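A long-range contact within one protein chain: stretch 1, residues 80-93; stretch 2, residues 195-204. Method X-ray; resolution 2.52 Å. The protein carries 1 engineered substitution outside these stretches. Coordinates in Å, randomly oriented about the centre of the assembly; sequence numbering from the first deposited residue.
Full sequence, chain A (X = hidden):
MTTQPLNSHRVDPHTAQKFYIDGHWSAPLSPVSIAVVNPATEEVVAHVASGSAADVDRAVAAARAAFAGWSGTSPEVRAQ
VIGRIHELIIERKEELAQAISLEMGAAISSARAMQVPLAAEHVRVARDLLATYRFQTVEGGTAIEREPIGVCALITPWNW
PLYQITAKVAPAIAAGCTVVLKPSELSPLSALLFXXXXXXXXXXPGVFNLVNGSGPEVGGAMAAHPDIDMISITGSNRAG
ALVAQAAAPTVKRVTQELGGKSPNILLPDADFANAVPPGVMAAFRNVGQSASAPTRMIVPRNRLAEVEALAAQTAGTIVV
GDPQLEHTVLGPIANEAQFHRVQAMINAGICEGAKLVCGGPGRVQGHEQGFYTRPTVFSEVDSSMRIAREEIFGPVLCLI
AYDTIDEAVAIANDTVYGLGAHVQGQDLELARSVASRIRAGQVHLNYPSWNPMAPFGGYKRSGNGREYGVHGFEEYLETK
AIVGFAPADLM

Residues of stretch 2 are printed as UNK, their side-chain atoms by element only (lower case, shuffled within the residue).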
# COMPACT_ATOMS: atom_id res chain seq x y z
N GLN A 80 -0.87 -28.37 3.20
CA GLN A 80 -1.07 -29.48 4.12
C GLN A 80 -0.85 -29.05 5.57
O GLN A 80 -1.61 -29.44 6.47
CB GLN A 80 -0.17 -30.65 3.73
CG GLN A 80 -0.68 -31.38 2.49
CD GLN A 80 0.28 -32.41 1.93
OE1 GLN A 80 1.46 -32.46 2.29
NE2 GLN A 80 -0.23 -33.25 1.02
N VAL A 81 0.18 -28.25 5.82
CA VAL A 81 0.46 -27.78 7.18
C VAL A 81 -0.69 -26.90 7.66
O VAL A 81 -1.18 -27.02 8.79
CB VAL A 81 1.81 -27.04 7.22
CG1 VAL A 81 2.12 -26.60 8.63
CG2 VAL A 81 2.91 -27.93 6.67
N ILE A 82 -1.12 -25.99 6.79
CA ILE A 82 -2.22 -25.10 7.12
C ILE A 82 -3.47 -25.89 7.39
O ILE A 82 -4.19 -25.63 8.37
CB ILE A 82 -2.41 -24.09 5.98
CG1 ILE A 82 -1.15 -23.23 5.85
CG2 ILE A 82 -3.68 -23.26 6.18
CD1 ILE A 82 -1.11 -22.40 4.61
N GLY A 83 -3.75 -26.89 6.55
CA GLY A 83 -4.89 -27.75 6.80
C GLY A 83 -4.85 -28.34 8.19
O GLY A 83 -5.87 -28.37 8.90
N ARG A 84 -3.67 -28.81 8.62
CA ARG A 84 -3.52 -29.44 9.92
C ARG A 84 -3.71 -28.44 11.05
O ARG A 84 -4.38 -28.72 12.05
CB ARG A 84 -2.16 -30.12 10.01
CG ARG A 84 -1.82 -30.68 11.35
CD ARG A 84 -2.83 -31.72 11.77
NE ARG A 84 -2.38 -32.42 12.98
CZ ARG A 84 -3.17 -33.14 13.78
NH1 ARG A 84 -4.46 -33.28 13.52
NH2 ARG A 84 -2.64 -33.73 14.84
N ILE A 85 -3.11 -27.26 10.92
CA ILE A 85 -3.42 -26.16 11.84
C ILE A 85 -4.94 -26.01 12.01
O ILE A 85 -5.44 -25.87 13.13
CB ILE A 85 -2.77 -24.86 11.34
CG1 ILE A 85 -1.26 -24.95 11.49
CG2 ILE A 85 -3.33 -23.66 12.10
CD1 ILE A 85 -0.55 -23.80 10.88
N HIS A 86 -5.69 -26.01 10.91
CA HIS A 86 -7.14 -25.84 11.00
C HIS A 86 -7.80 -26.98 11.77
O HIS A 86 -8.72 -26.75 12.56
CB HIS A 86 -7.76 -25.73 9.60
CG HIS A 86 -9.26 -25.66 9.61
ND1 HIS A 86 -10.06 -26.77 9.40
CD2 HIS A 86 -10.11 -24.62 9.79
CE1 HIS A 86 -11.33 -26.41 9.46
NE2 HIS A 86 -11.39 -25.11 9.70
N GLU A 87 -7.36 -28.23 11.54
CA GLU A 87 -7.89 -29.34 12.32
C GLU A 87 -7.66 -29.12 13.81
O GLU A 87 -8.55 -29.38 14.63
CB GLU A 87 -7.24 -30.65 11.89
CG GLU A 87 -7.50 -31.06 10.47
CD GLU A 87 -6.58 -32.19 10.04
OE1 GLU A 87 -5.98 -32.84 10.92
OE2 GLU A 87 -6.44 -32.42 8.81
N LEU A 88 -6.48 -28.62 14.17
CA LEU A 88 -6.14 -28.49 15.58
C LEU A 88 -6.95 -27.38 16.25
O LEU A 88 -7.36 -27.51 17.41
CB LEU A 88 -4.64 -28.23 15.71
CG LEU A 88 -3.79 -29.38 16.28
CD1 LEU A 88 -4.44 -30.74 16.02
CD2 LEU A 88 -2.38 -29.33 15.70
N ILE A 89 -7.20 -26.29 15.53
CA ILE A 89 -8.09 -25.26 16.04
C ILE A 89 -9.45 -25.86 16.38
O ILE A 89 -10.01 -25.61 17.46
CB ILE A 89 -8.20 -24.11 15.03
CG1 ILE A 89 -6.90 -23.32 14.98
CG2 ILE A 89 -9.39 -23.18 15.34
CD1 ILE A 89 -6.86 -22.32 13.83
N ILE A 90 -10.00 -26.69 15.47
CA ILE A 90 -11.32 -27.29 15.66
C ILE A 90 -11.30 -28.27 16.82
O ILE A 90 -12.29 -28.42 17.55
CB ILE A 90 -11.79 -27.98 14.37
CG1 ILE A 90 -11.95 -26.96 13.24
CG2 ILE A 90 -13.09 -28.73 14.62
CD1 ILE A 90 -13.16 -26.10 13.36
N GLU A 91 -10.17 -28.96 17.00
CA GLU A 91 -10.01 -29.94 18.08
C GLU A 91 -9.88 -29.25 19.43
O GLU A 91 -10.41 -29.74 20.44
CB GLU A 91 -8.77 -30.79 17.81
CG GLU A 91 -9.01 -32.21 17.38
CD GLU A 91 -7.69 -32.93 17.18
OE1 GLU A 91 -7.43 -33.41 16.06
OE2 GLU A 91 -6.90 -32.99 18.15
N ARG A 92 -9.15 -28.14 19.49
CA ARG A 92 -8.90 -27.44 20.73
C ARG A 92 -9.79 -26.21 20.89
O ARG A 92 -9.44 -25.28 21.62
CB ARG A 92 -7.42 -27.04 20.83
CG ARG A 92 -6.47 -28.22 20.71
CD ARG A 92 -5.03 -27.77 20.61
NE ARG A 92 -4.14 -28.88 20.29
CZ ARG A 92 -2.81 -28.79 20.27
NH1 ARG A 92 -2.20 -27.65 20.55
NH2 ARG A 92 -2.08 -29.85 19.97
N LYS A 93 -10.95 -26.20 20.22
CA LYS A 93 -11.76 -24.99 20.18
C LYS A 93 -12.29 -24.62 21.56
O LYS A 93 -12.33 -23.43 21.92
CB LYS A 93 -12.91 -25.18 19.18
CG LYS A 93 -13.75 -26.41 19.45
CD LYS A 93 -15.15 -26.19 18.99
CE LYS A 93 -15.88 -27.50 18.84
NZ LYS A 93 -17.04 -27.28 17.96
N UNK A 195 0.18 -20.35 19.42
CA UNK A 195 1.56 -20.69 19.09
C UNK A 195 1.83 -22.17 19.34
O UNK A 195 2.40 -22.86 18.49
c UNK A 195 2.53 -19.83 19.91
N UNK A 196 1.40 -22.67 20.51
CA UNK A 196 1.51 -24.09 20.80
C UNK A 196 0.85 -24.92 19.71
O UNK A 196 1.33 -25.99 19.35
c UNK A 196 2.59 -26.09 22.72
c UNK A 196 1.12 -25.80 22.63
o UNK A 196 3.33 -25.39 23.44
c UNK A 196 0.86 -24.40 22.15
n UNK A 196 3.06 -27.10 21.98
N UNK A 197 -0.27 -24.40 19.17
CA UNK A 197 -1.06 -25.12 18.18
C UNK A 197 -0.33 -25.24 16.85
O UNK A 197 -0.33 -26.32 16.23
c UNK A 197 -4.85 -24.88 17.68
c UNK A 197 -2.41 -24.41 18.00
c UNK A 197 -3.38 -24.52 15.70
c UNK A 197 -3.46 -25.08 17.10
N UNK A 198 0.26 -24.14 16.35
CA UNK A 198 1.03 -24.26 15.11
C UNK A 198 2.26 -25.13 15.33
O UNK A 198 2.68 -25.86 14.43
c UNK A 198 1.41 -22.88 14.50
c UNK A 198 2.57 -22.25 15.24
c UNK A 198 0.18 -21.93 14.42
N UNK A 199 2.85 -25.09 16.53
CA UNK A 199 3.95 -26.01 16.82
C UNK A 199 3.51 -27.46 16.65
O UNK A 199 4.15 -28.24 15.93
n UNK A 199 6.84 -26.63 18.13
c UNK A 199 7.58 -27.61 18.63
c UNK A 199 5.56 -26.73 18.62
c UNK A 199 4.47 -25.78 18.23
c UNK A 199 5.54 -27.83 19.42
n UNK A 199 6.82 -28.35 19.41
N UNK A 200 2.43 -27.84 17.33
CA UNK A 200 1.90 -29.19 17.26
C UNK A 200 1.44 -29.55 15.85
O UNK A 200 1.50 -30.72 15.45
c UNK A 200 1.23 -29.29 19.70
o UNK A 200 2.44 -29.50 19.95
c UNK A 200 0.76 -29.35 18.26
o UNK A 200 0.40 -29.06 20.60
N UNK A 201 1.00 -28.57 15.07
CA UNK A 201 0.53 -28.82 13.71
C UNK A 201 1.67 -29.14 12.74
O UNK A 201 1.39 -29.64 11.64
c UNK A 201 -0.27 -27.62 13.20
N UNK A 202 2.91 -28.86 13.10
CA UNK A 202 4.06 -29.19 12.27
C UNK A 202 4.68 -28.05 11.47
O UNK A 202 5.29 -28.31 10.43
N UNK A 203 4.55 -26.82 11.92
CA UNK A 203 5.07 -25.70 11.15
C UNK A 203 6.57 -25.58 11.38
O UNK A 203 7.00 -25.47 12.53
c UNK A 203 4.50 -23.17 10.69
c UNK A 203 3.94 -22.02 11.49
c UNK A 203 4.36 -24.42 11.55
c UNK A 203 3.78 -23.34 9.35
N UNK A 204 7.39 -25.55 10.33
CA UNK A 204 8.84 -25.61 10.54
C UNK A 204 9.32 -24.48 11.42
O UNK A 204 8.81 -23.34 11.33
c UNK A 204 7.03 -25.37 8.92
c UNK A 204 9.40 -25.48 9.11
c UNK A 204 8.27 -25.84 8.20

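Position 195 carries a single side-chain carbon, out of reach of stretch 1, and is therefore Ala195. At 196 three carbons run in line, the third bearing one oxygen and one nitrogen, the pattern of an amide, so this is Gln196; it meets stretch 1 lightly, its backbone O lying 4.1 Å from Arg92 NH1.

Position 197 has four carbons forked at the second, which identifies Leu197. Its CA-to-CB bond points sideways, but the fork comes nearer and is packed among three residues of the facing helix: CG lies 3.6 Å from Leu88 CB, CD2 3.7 Å from Ile85 CG2, and CD1 3.7 Å from Ile89 CG1. At 198 one carbon carries two more, a branch directly at CB made of carbon alone, hence Val198; its CG1 reaches Ile85 CD1 at 4.1 Å. Position 199 shows one carbon followed by a five-membered ring of three carbons and two nitrogens, the imidazole of His199; its CA-to-CB bond points away from stretch 1, and the side chain makes no contact with it.

Two carbons, the second holding two oxygens, form a carboxylate at 200, and the residue is Asp200. One oxygen, OD2, accepts hydrogen bonds from Arg92 NH2 at 2.7 Å and from Arg92 NH1 at 3.0 Å, lying near the guanidinium plane in a salt bridge. The other, OD1, accepts a hydrogen bond from Gln196 NE2 at 3.2 Å, one turn earlier in the same helix.

Position 201 has a single carbon directed toward stretch 1, giving Ala201. Its CB sits 3.3 Å from Ile85 CG1 and 3.7 Å from Leu88 CD2, and this small side chain accompanies the close approach of the two backbones, with Ile85 CA and Ala201 CA 5.1 Å apart. No side-chain atom exists at 202, which is Gly202. Its phi of 102° belongs to a Schellman motif, where a CB would jam against the preceding carbonyl oxygen. Position 203 again has four carbons forked at the second: Leu203, whose CD1 touches Val81 CG1 at 3.7 Å. Finally, three carbons at 204 close a ring onto the backbone nitrogen, as in Pro204, which makes no contact with stretch 1.

The two helices approach to 8.8 Å between axes, their directions 128° apart. Val81, Ile85, Leu88 and Ile89 supply an apolar surface against which Leu197, Val198, Ala201 and Leu203 pack, while the Arg92–Asp200 salt bridge adds a directional, charged link beside this packing. Together the stretches bury 558 Å², counting both sides.

Stretch 2, residues 195-204: AQLVHDAGLP
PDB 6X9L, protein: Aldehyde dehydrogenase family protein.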